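Glucokinase (Enterococcus faecalis, PDB 2QM1) probably phosphorylates glucose at the expense of ATP, as a member of the ROK family, and binds zinc and magnesium ions. Local coordinates at residues A21-T24 and V28-Q31; S53-I58 and E105-I110; D210-Q215 and F229-K234; G124-G129 and G149-G154. All blocks are in the same frame, centred on the assembly; numbering follows the deposited sequence. Where two conformers were deposited one is given.

Contact 1 (A21-T24 and V28-Q31); sequences AILT and VVQQ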
loop_
_atom_site.group_PDB
_atom_site.type_symbol
_atom_site.label_atom_id
_atom_site.label_comp_id
_atom_site.label_asym_id
_atom_site.label_seq_id
_atom_site.Cartn_x
_atom_site.Cartn_y
_atom_site.Cartn_z
ATOM N N ALA B 21 5.514 22.477 19.236
ATOM C CA ALA B 21 6.944 22.757 19.280
ATOM C C ALA B 21 7.276 23.780 18.248
ATOM O O ALA B 21 6.575 23.888 17.251
ATOM C CB ALA B 21 7.778 21.522 19.034
ATOM N N ILE B 22 8.390 24.462 18.506
ATOM C CA ILE B 22 9.039 25.350 17.586
ATOM C C ILE B 22 10.388 24.749 17.266
ATOM O O ILE B 22 11.161 24.369 18.154
ATOM C CB ILE B 22 9.194 26.753 18.162
ATOM C CG1 ILE B 22 7.819 27.438 18.261
ATOM C CG2 ILE B 22 10.106 27.567 17.285
ATOM C CD1 ILE B 22 7.825 28.587 19.192
ATOM N N LEU B 23 10.663 24.663 15.974
ATOM C CA LEU B 23 11.815 23.924 15.540
ATOM C C LEU B 23 12.579 24.741 14.542
ATOM O O LEU B 23 12.004 25.632 13.915
ATOM C CB LEU B 23 11.336 22.621 14.876
ATOM C CG LEU B 23 10.664 21.524 15.714
ATOM C CD1 LEU B 23 9.155 21.651 15.736
ATOM C CD2 LEU B 23 11.008 20.127 15.183
ATOM N N THR B 24 13.864 24.434 14.367
ATOM C CA THR B 24 14.624 25.007 13.243
ATOM C C THR B 24 14.126 24.344 11.973
ATOM O O THR B 24 13.487 23.268 12.033
ATOM C CB THR B 24 16.142 24.707 13.324
ATOM O OG1 THR B 24 16.338 23.297 13.188
ATOM C CG2 THR B 24 16.753 25.177 14.656
ATOM N N VAL B 28 15.370 20.551 14.348
ATOM C CA VAL B 28 15.812 20.536 15.744
ATOM C C VAL B 28 14.829 21.352 16.586
ATOM O O VAL B 28 14.543 22.494 16.260
ATOM C CB VAL B 28 17.193 21.188 15.911
ATOM C CG1 VAL B 28 17.715 21.086 17.345
ATOM C CG2 VAL B 28 18.207 20.637 14.857
ATOM N N VAL B 29 14.341 20.750 17.664
ATOM C CA VAL B 29 13.329 21.324 18.540
ATOM C C VAL B 29 13.948 22.461 19.387
ATOM O O VAL B 29 14.918 22.237 20.090
ATOM C CB VAL B 29 12.703 20.173 19.478
ATOM C CG1 VAL B 29 11.651 20.728 20.443
ATOM C CG2 VAL B 29 12.079 19.081 18.657
ATOM N N GLN B 30 13.413 23.682 19.297
ATOM C CA GLN B 30 13.873 24.789 20.134
ATOM C C GLN B 30 13.074 24.950 21.461
ATOM O O GLN B 30 13.674 25.247 22.493
ATOM C CB GLN B 30 13.848 26.091 19.321
ATOM C CG GLN B 30 14.736 26.084 18.036
ATOM C CD GLN B 30 14.649 27.378 17.207
ATOM O OE1 GLN B 30 13.646 28.137 17.259
ATOM N NE2 GLN B 30 15.671 27.612 16.415
ATOM N N GLN B 31 11.737 24.746 21.424
ATOM C CA GLN B 31 10.816 24.841 22.598
ATOM C C GLN B 31 9.666 23.904 22.421
ATOM O O GLN B 31 9.272 23.689 21.305
ATOM C CB GLN B 31 10.140 26.212 22.708
ATOM C CG GLN B 31 10.613 27.241 21.774
ATOM C CD GLN B 31 10.082 28.609 22.105
ATOM O OE1 GLN B 31 9.260 28.784 23.020
ATOM N NE2 GLN B 31 10.537 29.599 21.350
#

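Contact 2 (S53-I58 and E105-I110); sequences SIRHRI and ESALGI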
loop_
_atom_site.group_PDB
_atom_site.type_symbol
_atom_site.label_atom_id
_atom_site.label_comp_id
_atom_site.label_asym_id
_atom_site.label_seq_id
_atom_site.Cartn_x
_atom_site.Cartn_y
_atom_site.Cartn_z
ATOM N N SER B 53 -3.108 29.580 22.151
ATOM C CA SER B 53 -1.856 29.114 22.736
ATOM C C SER B 53 -0.644 29.619 21.907
ATOM O O SER B 53 0.380 29.998 22.456
ATOM C CB SER B 53 -1.867 27.590 22.838
ATOM O OG SER B 53 -0.631 27.084 23.323
ATOM N N ILE B 54 -0.772 29.633 20.579
ATOM C CA ILE B 54 0.285 30.154 19.728
ATOM C C ILE B 54 0.396 31.682 19.796
ATOM O O ILE B 54 1.486 32.229 19.894
ATOM C CB ILE B 54 0.123 29.654 18.282
ATOM C CG1 ILE B 54 0.511 28.176 18.188
ATOM C CG2 ILE B 54 0.940 30.540 17.287
ATOM C CD1 ILE B 54 0.017 27.546 16.950
ATOM N N ARG B 55 -0.723 32.374 19.772
ATOM C CA ARG B 55 -0.660 33.809 19.914
ATOM C C ARG B 55 0.062 34.166 21.236
ATOM O O ARG B 55 0.937 35.042 21.263
ATOM C CB ARG B 55 -2.058 34.407 19.919
ATOM C CG ARG B 55 -2.710 34.463 18.555
ATOM C CD ARG B 55 -4.096 35.056 18.698
ATOM N NE ARG B 55 -4.797 35.214 17.417
ATOM C CZ ARG B 55 -6.119 35.347 17.298
ATOM N NH1 ARG B 55 -6.883 35.334 18.377
ATOM N NH2 ARG B 55 -6.673 35.477 16.094
ATOM N N HIS B 56 -0.310 33.476 22.324
ATOM C CA HIS B 56 0.225 33.798 23.663
ATOM C C HIS B 56 1.723 33.515 23.801
ATOM O O HIS B 56 2.399 34.217 24.548
ATOM C CB HIS B 56 -0.558 33.051 24.752
ATOM C CG HIS B 56 -0.188 33.435 26.151
ATOM N ND1 HIS B 56 -0.668 34.574 26.764
ATOM C CD2 HIS B 56 0.619 32.828 27.057
ATOM C CE1 HIS B 56 -0.185 34.641 27.995
ATOM N NE2 HIS B 56 0.601 33.596 28.193
ATOM N N ARG B 57 2.227 32.513 23.075
ATOM C CA ARG B 57 3.639 32.074 23.161
ATOM C C ARG B 57 4.478 33.103 22.428
ATOM O O ARG B 57 5.523 33.613 22.916
ATOM C CB ARG B 57 3.790 30.684 22.523
ATOM C CG ARG B 57 5.159 30.020 22.716
ATOM C CD ARG B 57 5.247 29.515 24.146
ATOM N NE ARG B 57 6.539 28.897 24.382
ATOM C CZ ARG B 57 6.804 28.061 25.379
ATOM N NH1 ARG B 57 5.867 27.804 26.308
ATOM N NH2 ARG B 57 8.041 27.566 25.491
ATOM N N ILE B 58 3.981 33.449 21.247
ATOM C CA ILE B 58 4.589 34.518 20.475
ATOM C C ILE B 58 4.644 35.834 21.241
ATOM O O ILE B 58 5.666 36.513 21.243
ATOM C CB ILE B 58 3.927 34.680 19.116
ATOM C CG1 ILE B 58 4.396 33.545 18.229
ATOM C CG2 ILE B 58 4.348 36.039 18.472
ATOM C CD1 ILE B 58 3.546 33.302 16.990
ATOM N N GLU B 105 -5.290 29.541 9.612
ATOM C CA GLU B 105 -4.531 30.373 8.721
ATOM C C GLU B 105 -5.081 31.775 8.846
ATOM O O GLU B 105 -4.330 32.762 8.957
ATOM C CB GLU B 105 -4.634 29.870 7.274
ATOM C CG GLU B 105 -3.323 29.948 6.556
ATOM C CD GLU B 105 -3.343 29.283 5.220
ATOM O OE1 GLU B 105 -4.325 29.470 4.465
ATOM O OE2 GLU B 105 -2.354 28.589 4.927
ATOM N N SER B 106 -6.406 31.857 8.866
ATOM C CA SER B 106 -7.071 33.172 8.996
ATOM C C SER B 106 -6.673 33.942 10.267
ATOM O O SER B 106 -6.265 35.110 10.221
ATOM C CB SER B 106 -8.574 33.012 8.942
ATOM O OG SER B 106 -9.159 34.309 8.855
ATOM N N ALA B 107 -6.765 33.252 11.398
ATOM C CA ALA B 107 -6.479 33.830 12.704
ATOM C C ALA B 107 -5.008 34.223 12.882
ATOM O O ALA B 107 -4.704 35.177 13.576
ATOM C CB ALA B 107 -6.874 32.862 13.802
ATOM N N LEU B 108 -4.112 33.446 12.289
ATOM C CA LEU B 108 -2.697 33.532 12.641
ATOM C C LEU B 108 -1.875 34.298 11.597
ATOM O O LEU B 108 -0.876 34.917 11.944
ATOM C CB LEU B 108 -2.135 32.128 12.916
ATOM C CG LEU B 108 -1.803 31.717 14.359
ATOM C CD1 LEU B 108 -2.411 32.635 15.482
ATOM C CD2 LEU B 108 -1.963 30.192 14.693
ATOM N N GLY B 109 -2.294 34.295 10.335
ATOM C CA GLY B 109 -1.541 35.051 9.311
ATOM C C GLY B 109 -0.184 34.426 8.976
ATOM O O GLY B 109 0.750 35.110 8.485
ATOM N N ILE B 110 -0.076 33.138 9.238
ATOM C CA ILE B 110 1.099 32.387 8.834
ATOM C C ILE B 110 0.643 31.064 8.201
ATOM O O ILE B 110 -0.291 30.433 8.691
ATOM C CB ILE B 110 2.122 32.213 9.999
ATOM C CG1 ILE B 110 2.303 30.763 10.405
ATOM C CG2 ILE B 110 1.830 33.122 11.177
ATOM C CD1 ILE B 110 3.573 30.252 9.945
#

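Contact 3 (D210-Q215 and F229-K234); sequences DSELKQ and FEFAEK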
loop_
_atom_site.group_PDB
_atom_site.type_symbol
_atom_site.label_atom_id
_atom_site.label_comp_id
_atom_site.label_asym_id
_atom_site.label_seq_id
_atom_site.Cartn_x
_atom_site.Cartn_y
_atom_site.Cartn_z
ATOM N N ASP B 210 0.112 -21.639 36.157
ATOM C CA ASP B 210 -0.073 -20.279 36.670
ATOM C C ASP B 210 1.189 -19.441 36.650
ATOM O O ASP B 210 2.318 -19.941 36.706
ATOM C CB ASP B 210 -0.760 -20.206 38.044
ATOM C CG ASP B 210 -1.365 -18.820 38.314
ATOM O OD1 ASP B 210 -2.297 -18.414 37.590
ATOM O OD2 ASP B 210 -0.902 -18.133 39.249
ATOM N N SER B 211 0.944 -18.142 36.594
ATOM C CA SER B 211 1.956 -17.153 36.388
ATOM C C SER B 211 1.465 -15.838 36.987
ATOM O O SER B 211 0.273 -15.643 37.166
ATOM C CB SER B 211 2.191 -17.022 34.885
ATOM O OG SER B 211 1.129 -16.351 34.203
ATOM N N GLU B 212 2.379 -14.927 37.281
ATOM C CA GLU B 212 1.952 -13.635 37.763
ATOM C C GLU B 212 1.062 -12.889 36.778
ATOM O O GLU B 212 0.137 -12.178 37.205
ATOM C CB GLU B 212 3.126 -12.759 38.197
ATOM C CG GLU B 212 2.741 -11.839 39.365
ATOM C CD GLU B 212 3.927 -11.388 40.192
ATOM O OE1 GLU B 212 4.725 -10.576 39.668
ATOM O OE2 GLU B 212 4.054 -11.831 41.360
ATOM N N LEU B 213 1.337 -13.047 35.479
ATOM C CA LEU B 213 0.559 -12.371 34.459
ATOM C C LEU B 213 -0.872 -12.927 34.362
ATOM O O LEU B 213 -1.837 -12.157 34.249
ATOM C CB LEU B 213 1.229 -12.408 33.069
ATOM C CG LEU B 213 0.346 -11.784 31.954
ATOM C CD1 LEU B 213 -0.073 -10.366 32.299
ATOM C CD2 LEU B 213 0.932 -11.828 30.552
ATOM N N LYS B 214 -0.992 -14.248 34.371
ATOM C CA LYS B 214 -2.284 -14.878 34.225
ATOM C C LYS B 214 -3.207 -14.459 35.395
ATOM O O LYS B 214 -4.362 -14.101 35.175
ATOM C CB LYS B 214 -2.145 -16.402 34.161
ATOM C CG LYS B 214 -3.490 -17.130 34.006
ATOM C CD LYS B 214 -3.436 -18.517 34.554
ATOM C CE LYS B 214 -4.780 -19.002 35.084
ATOM N NZ LYS B 214 -5.888 -19.069 34.092
ATOM N N GLN B 215 -2.670 -14.513 36.613
ATOM C CA GLN B 215 -3.382 -14.084 37.804
ATOM C C GLN B 215 -3.952 -12.664 37.677
ATOM O O GLN B 215 -5.133 -12.454 37.958
ATOM C CB GLN B 215 -2.472 -14.180 39.019
ATOM C CG GLN B 215 -2.185 -15.606 39.493
ATOM C CD GLN B 215 -1.717 -15.648 40.941
ATOM O OE1 GLN B 215 -0.761 -16.348 41.281
ATOM N NE2 GLN B 215 -2.406 -14.911 41.808
ATOM N N PHE B 229 4.877 -7.660 27.922
ATOM C CA PHE B 229 6.174 -7.939 27.317
ATOM C C PHE B 229 7.276 -8.160 28.372
ATOM O O PHE B 229 8.072 -9.093 28.243
ATOM C CB PHE B 229 6.529 -6.872 26.247
ATOM C CG PHE B 229 5.825 -7.094 24.923
ATOM C CD1 PHE B 229 6.492 -7.697 23.856
ATOM C CD2 PHE B 229 4.479 -6.729 24.750
ATOM C CE1 PHE B 229 5.846 -7.942 22.659
ATOM C CE2 PHE B 229 3.815 -6.978 23.555
ATOM C CZ PHE B 229 4.496 -7.583 22.502
ATOM N N GLU B 230 7.289 -7.356 29.433
ATOM C CA GLU B 230 8.275 -7.525 30.504
ATOM C C GLU B 230 8.173 -8.908 31.214
ATOM O O GLU B 230 9.203 -9.522 31.525
ATOM C CB GLU B 230 8.206 -6.358 31.510
ATOM C CG GLU B 230 9.415 -6.262 32.461
ATOM C CD GLU B 230 9.296 -5.165 33.549
ATOM O OE1 GLU B 230 10.048 -4.168 33.490
ATOM O OE2 GLU B 230 8.470 -5.293 34.486
ATOM N N PHE B 231 6.949 -9.392 31.456
ATOM C CA PHE B 231 6.752 -10.757 31.975
ATOM C C PHE B 231 7.303 -11.761 30.991
ATOM O O PHE B 231 7.925 -12.726 31.395
ATOM C CB PHE B 231 5.290 -11.068 32.249
ATOM C CG PHE B 231 4.783 -10.526 33.548
ATOM C CD1 PHE B 231 3.815 -9.519 33.566
ATOM C CD2 PHE B 231 5.281 -11.004 34.762
ATOM C CE1 PHE B 231 3.329 -9.002 34.789
ATOM C CE2 PHE B 231 4.806 -10.494 35.992
ATOM C CZ PHE B 231 3.828 -9.495 36.000
ATOM N N ALA B 232 7.095 -11.508 29.697
ATOM C CA ALA B 232 7.581 -12.408 28.663
ATOM C C ALA B 232 9.106 -12.464 28.680
ATOM O O ALA B 232 9.679 -13.538 28.799
ATOM C CB ALA B 232 7.059 -12.019 27.292
ATOM N N GLU B 233 9.750 -11.304 28.593
ATOM C CA GLU B 233 11.209 -11.246 28.562
ATOM C C GLU B 233 11.777 -11.990 29.777
ATOM O O GLU B 233 12.672 -12.832 29.648
ATOM C CB GLU B 233 11.672 -9.782 28.519
ATOM C CG GLU B 233 13.151 -9.559 28.225
ATOM C CD GLU B 233 13.445 -8.141 27.670
ATOM O OE1 GLU B 233 12.571 -7.221 27.805
ATOM O OE2 GLU B 233 14.567 -7.938 27.099
ATOM N N LYS B 234 11.201 -11.688 30.939
ATOM C CA LYS B 234 11.568 -12.248 32.238
ATOM C C LYS B 234 11.233 -13.765 32.373
ATOM O O LYS B 234 11.507 -14.377 33.415
ATOM C CB LYS B 234 10.841 -11.428 33.311
ATOM C CG LYS B 234 11.611 -11.123 34.598
ATOM C CD LYS B 234 12.106 -9.658 34.683
ATOM C CE LYS B 234 10.954 -8.613 34.649
ATOM N NZ LYS B 234 11.345 -7.206 35.044
#

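Contact 4 (G124-G129 and G149-G154); sequences GERWKG and GIVAAG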
loop_
_atom_site.group_PDB
_atom_site.type_symbol
_atom_site.label_atom_id
_atom_site.label_comp_id
_atom_site.label_asym_id
_atom_site.label_seq_id
_atom_site.Cartn_x
_atom_site.Cartn_y
_atom_site.Cartn_z
ATOM N N GLY B 124 7.711 12.356 10.722
ATOM C CA GLY B 124 8.708 12.678 11.763
ATOM C C GLY B 124 9.737 11.552 11.864
ATOM O O GLY B 124 10.961 11.800 11.955
ATOM N N GLU B 125 9.262 10.309 11.896
ATOM C CA GLU B 125 10.233 9.188 11.987
ATOM C C GLU B 125 11.038 9.041 10.691
ATOM O O GLU B 125 12.235 8.821 10.704
ATOM C CB GLU B 125 9.555 7.869 12.426
ATOM C CG GLU B 125 9.100 7.946 13.880
ATOM C CD GLU B 125 10.229 7.657 14.882
ATOM O OE1 GLU B 125 11.353 7.237 14.454
ATOM O OE2 GLU B 125 9.967 7.816 16.087
ATOM N N ARG B 126 10.409 9.268 9.555
ATOM C CA ARG B 126 11.212 9.299 8.329
ATOM C C ARG B 126 12.325 10.382 8.339
ATOM O O ARG B 126 13.458 10.112 7.946
ATOM C CB ARG B 126 10.302 9.427 7.120
ATOM C CG ARG B 126 11.042 9.525 5.819
ATOM C CD ARG B 126 10.051 9.609 4.707
ATOM N NE ARG B 126 10.706 9.914 3.455
ATOM C CZ ARG B 126 10.483 11.045 2.795
ATOM N NH1 ARG B 126 9.605 11.963 3.261
ATOM N NH2 ARG B 126 11.115 11.253 1.669
ATOM N N TRP B 127 11.994 11.596 8.779
ATOM C CA TRP B 127 12.895 12.754 8.711
ATOM C C TRP B 127 14.022 12.719 9.701
ATOM O O TRP B 127 15.159 13.048 9.330
ATOM C CB TRP B 127 12.120 14.065 8.977
ATOM C CG TRP B 127 12.886 15.363 8.686
ATOM C CD1 TRP B 127 13.985 15.520 7.902
ATOM C CD2 TRP B 127 12.513 16.684 9.130
ATOM N NE1 TRP B 127 14.340 16.854 7.836
ATOM C CE2 TRP B 127 13.452 17.590 8.584
ATOM C CE3 TRP B 127 11.471 17.181 9.936
ATOM C CZ2 TRP B 127 13.401 18.968 8.832
ATOM C CZ3 TRP B 127 11.420 18.554 10.186
ATOM C CH2 TRP B 127 12.386 19.432 9.637
ATOM N N LYS B 128 13.715 12.338 10.952
ATOM C CA LYS B 128 14.678 12.419 12.060
ATOM C C LYS B 128 14.845 11.116 12.821
ATOM O O LYS B 128 15.737 10.982 13.678
ATOM C CB LYS B 128 14.264 13.547 13.016
ATOM C CG LYS B 128 14.406 14.909 12.360
ATOM C CD LYS B 128 15.895 15.290 12.257
ATOM C CE LYS B 128 16.082 16.551 11.412
ATOM N NZ LYS B 128 17.542 16.835 11.232
ATOM N N GLY B 129 13.998 10.137 12.509
ATOM C CA GLY B 129 14.082 8.866 13.234
ATOM C C GLY B 129 14.497 7.678 12.390
ATOM O O GLY B 129 15.346 7.822 11.478
ATOM N N GLY B 149 1.204 5.465 9.044
ATOM C CA GLY B 149 1.464 6.362 7.921
ATOM C C GLY B 149 2.348 5.622 6.935
ATOM O O GLY B 149 3.216 4.827 7.330
ATOM N N ILE B 150 2.070 5.872 5.653
ATOM C CA ILE B 150 2.826 5.305 4.529
ATOM C C ILE B 150 3.441 6.352 3.634
ATOM O O ILE B 150 2.749 7.179 3.041
ATOM C CB ILE B 150 1.907 4.372 3.640
ATOM C CG1 ILE B 150 1.327 3.232 4.517
ATOM C CG2 ILE B 150 2.759 3.902 2.456
ATOM C CD1 ILE B 150 0.334 2.124 3.861
ATOM N N VAL B 151 4.753 6.330 3.565
ATOM C CA VAL B 151 5.466 7.107 2.574
ATOM C C VAL B 151 5.926 6.102 1.486
ATOM O O VAL B 151 6.551 5.085 1.767
ATOM C CB VAL B 151 6.660 7.842 3.222
ATOM C CG1 VAL B 151 7.516 8.442 2.185
ATOM C CG2 VAL B 151 6.160 8.902 4.187
ATOM N N ALA B 152 5.555 6.366 0.243
ATOM C CA ALA B 152 5.854 5.437 -0.821
ATOM C C ALA B 152 6.273 6.297 -1.985
ATOM O O ALA B 152 5.587 7.315 -2.276
ATOM C CB ALA B 152 4.571 4.647 -1.182
ATOM N N ALA B 153 7.363 5.903 -2.654
ATOM C CA ALA B 153 7.978 6.703 -3.751
ATOM C C ALA B 153 8.165 8.174 -3.379
ATOM O O ALA B 153 7.960 9.099 -4.201
ATOM C CB ALA B 153 7.198 6.539 -5.150
ATOM N N GLY B 154 8.605 8.392 -2.145
ATOM C CA GLY B 154 8.862 9.747 -1.685
ATOM C C GLY B 154 7.689 10.576 -1.195
ATOM O O GLY B 154 7.890 11.678 -0.663
#

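Contact 1 (A21-T24 and V28-Q31)
I22 and Q31 pair across this antiparallel ladder, and the bonding there is dense. I22 N donates to Q31 O at 3.0 Å. I22 O receives Q30 N at 2.6 Å. Q31 N bonds the same I22 O more weakly, at 3.3 Å. One carbonyl thus faces two successive amides, and the register slips by one residue before the next pair, L23 with V29, which is non-hydrogen-bonded. That slip, with Q30 and Q31 both opposite I22, defines a classic beta bulge in the hairpin formed by strands 17-24 and 29-36, at the edge of the N-terminal mixed sheet. The helical-type backbone of Q30 (phi -92°, psi -39°) accompanies it. On the face that carries L23 and V29, L23 CD2 meets V29 CG2 at 3.8 Å, and A21 CB comes near V29 CG1; helix 310-318 packs on A21 and L23. On the other face the side chains of I22 and Q31 run side by side, I22 CD1 resting against the amide of Q31, whose OE1 is taken by R57. Toward the turn, T24 N donates to V28 O at 2.8 Å, and V28 N returns a bond to T24 OG1 at 3.1 Å. The hydroxyl reaches that amide because chi1 of 65° sets OG1 between the backbone N and the carbonyl carbon. V28 and Q30 lie at the exposed margin, with less apolar cover than around L23 and V29; still, the extended Q30 chain crosses T24 at about a right angle, and Q30 NE2 comes within 3.2 Å of T24 CG2.

Contact 2 (S53-I58 and E105-I110)
R55 lays its aliphatic part over L108, with R55 CG 3.6 Å from L108 CD1, the two side chains crossing at a slant. Beyond that point the chain stays extended from CG to NE, which carries the guanidinium past the leucine to the last turn of helix 100-108. There R55 NH2 donates to A107 O at 3.2 Å. The bond is nearly straight at hydrogen (171°), and the oxygen sits at the guanidinium edge, only 5° out of its plane. Seen from the acceptor the fit is less regular, because the donor is tilted 32° from the carbonyl plane of A107. A107 CB also touches R55 NH2, at 3.5 Å. On the buried side L108 turns its other methyl to I54: L108 CD2 lies 3.9 Å from I54 CG2, and the two side chains cross at about a right angle. I51 and, on strand 68-75, I71 add to the apolar surroundings of L108. Two helices of the N-terminal half, 46-60 and 100-108, are thus brought together against the mixed sheet through I54, R55, A107 and L108, an alpha/beta layering that fits the actin-like ATPase fold of ROK proteins.

Contact 3 (D210-Q215 and F229-K234)
The nearest CA atoms of the two segments, those of L213 and F231, are 6.9 Å apart, so side chains bridge the gap. Segment 210-215 starts a helix: S211 stands at the N-cap, its OG accepting from K214 N at 3.0 Å, and the helix proper runs from E212. Segment 229-234 is the last part of helix 225-233, where the amides of E233 and K234 bond to the carbonyls of F229 and E230. Between them reaches F231, whose ring lies against the first turn of the other helix. L213 CB stands over one ring face, 4.3 Å from the centroid of F231 and 25° off the normal, a CH-pi contact. The backbone N of L213 is over the centre of that face as well, although its hydrogen bond goes to D236 OD1. E212 touches the ring elsewhere: its CB is 3.6 Å from F231 CE2, and its OE1 is at the edge in the ring plane, 3.7 Å from the same carbon. The carboxylate is turned 82° to the ring. For F231 a chi1 of -80°, with CG anti to the carbonyl carbon, directs the ring to this side. Both L213 and F231 also pack on A239 of helix 237-261. The arrangement is ordinary helix-to-helix packing, the N-capped start of one helix against the end of another, within the helical part of the C-terminal half of this ROK fold.

Contact 4 (G124-G129 and G149-G154)
R126 and V151 meet at about a right angle, the arginine reaching from helix 117-128 over the valine of strand 146-152. The closest approach is R126 NE to V151 CG1 at 3.7 Å. That methyl sits over one face of the guanidinium, 3.7 Å above its plane and displaced toward the rim. The aliphatic part takes its share too, with R126 CD lying 3.8 Å from V151 CG1 and 4.0 Å from V151 CG2, so both valine branches meet the chain just before the flat group begins. The reach comes from a fully extended side chain: CG is anti to the backbone N (chi1 178°), and the following torsions up to NE are also extended. This spans a backbone gap of 8.4 Å between the CA atoms of R126 and V151. The contact across the segments is therefore apolar packing on a charged group, and the polar end finds its partner elsewhere, NE donating to N134 O. R126 NH2 also comes within 4.0 Å of G154 O, obliquely to the guanidinium. G154 has positive phi, with backbone angles that call for glycine, in the turn after the strand. The side chain of V151 lies about 10 Å from the bound magnesium ion, whose site includes N119 of the same helix and G148 of the same strand. Around the pair, strand 137-142 runs antiparallel beside strand 146-152, V151 bonding through its backbone to V137, while helix 310-318 packs on W127 and K128, and the second subunit adjoins I150, A152 and A153.

In the fold
From the N terminus, contact 1 closes first, a tight hairpin with three residues between its segments, pairing the outermost strand 29-36 of the first mixed sheet with strand 17-24. Contact 2 follows, spanning 46 residues to join helices 46-60 and 100-108 on that sheet; it touches contact 1 through Q31 OE1 and R57 NH2, a probable hydrogen bond. Contact 4 closes over 19 residues, including strand 137-142, and joins helix 117-128 to the second mixed sheet, its nearest atoms about 5 Å from contact 1. Contact 3 closes last, joining two outlying helices; its centre is 49 Å from that of contact 2, on the opposite side of the chain's centre. None nests or crosses.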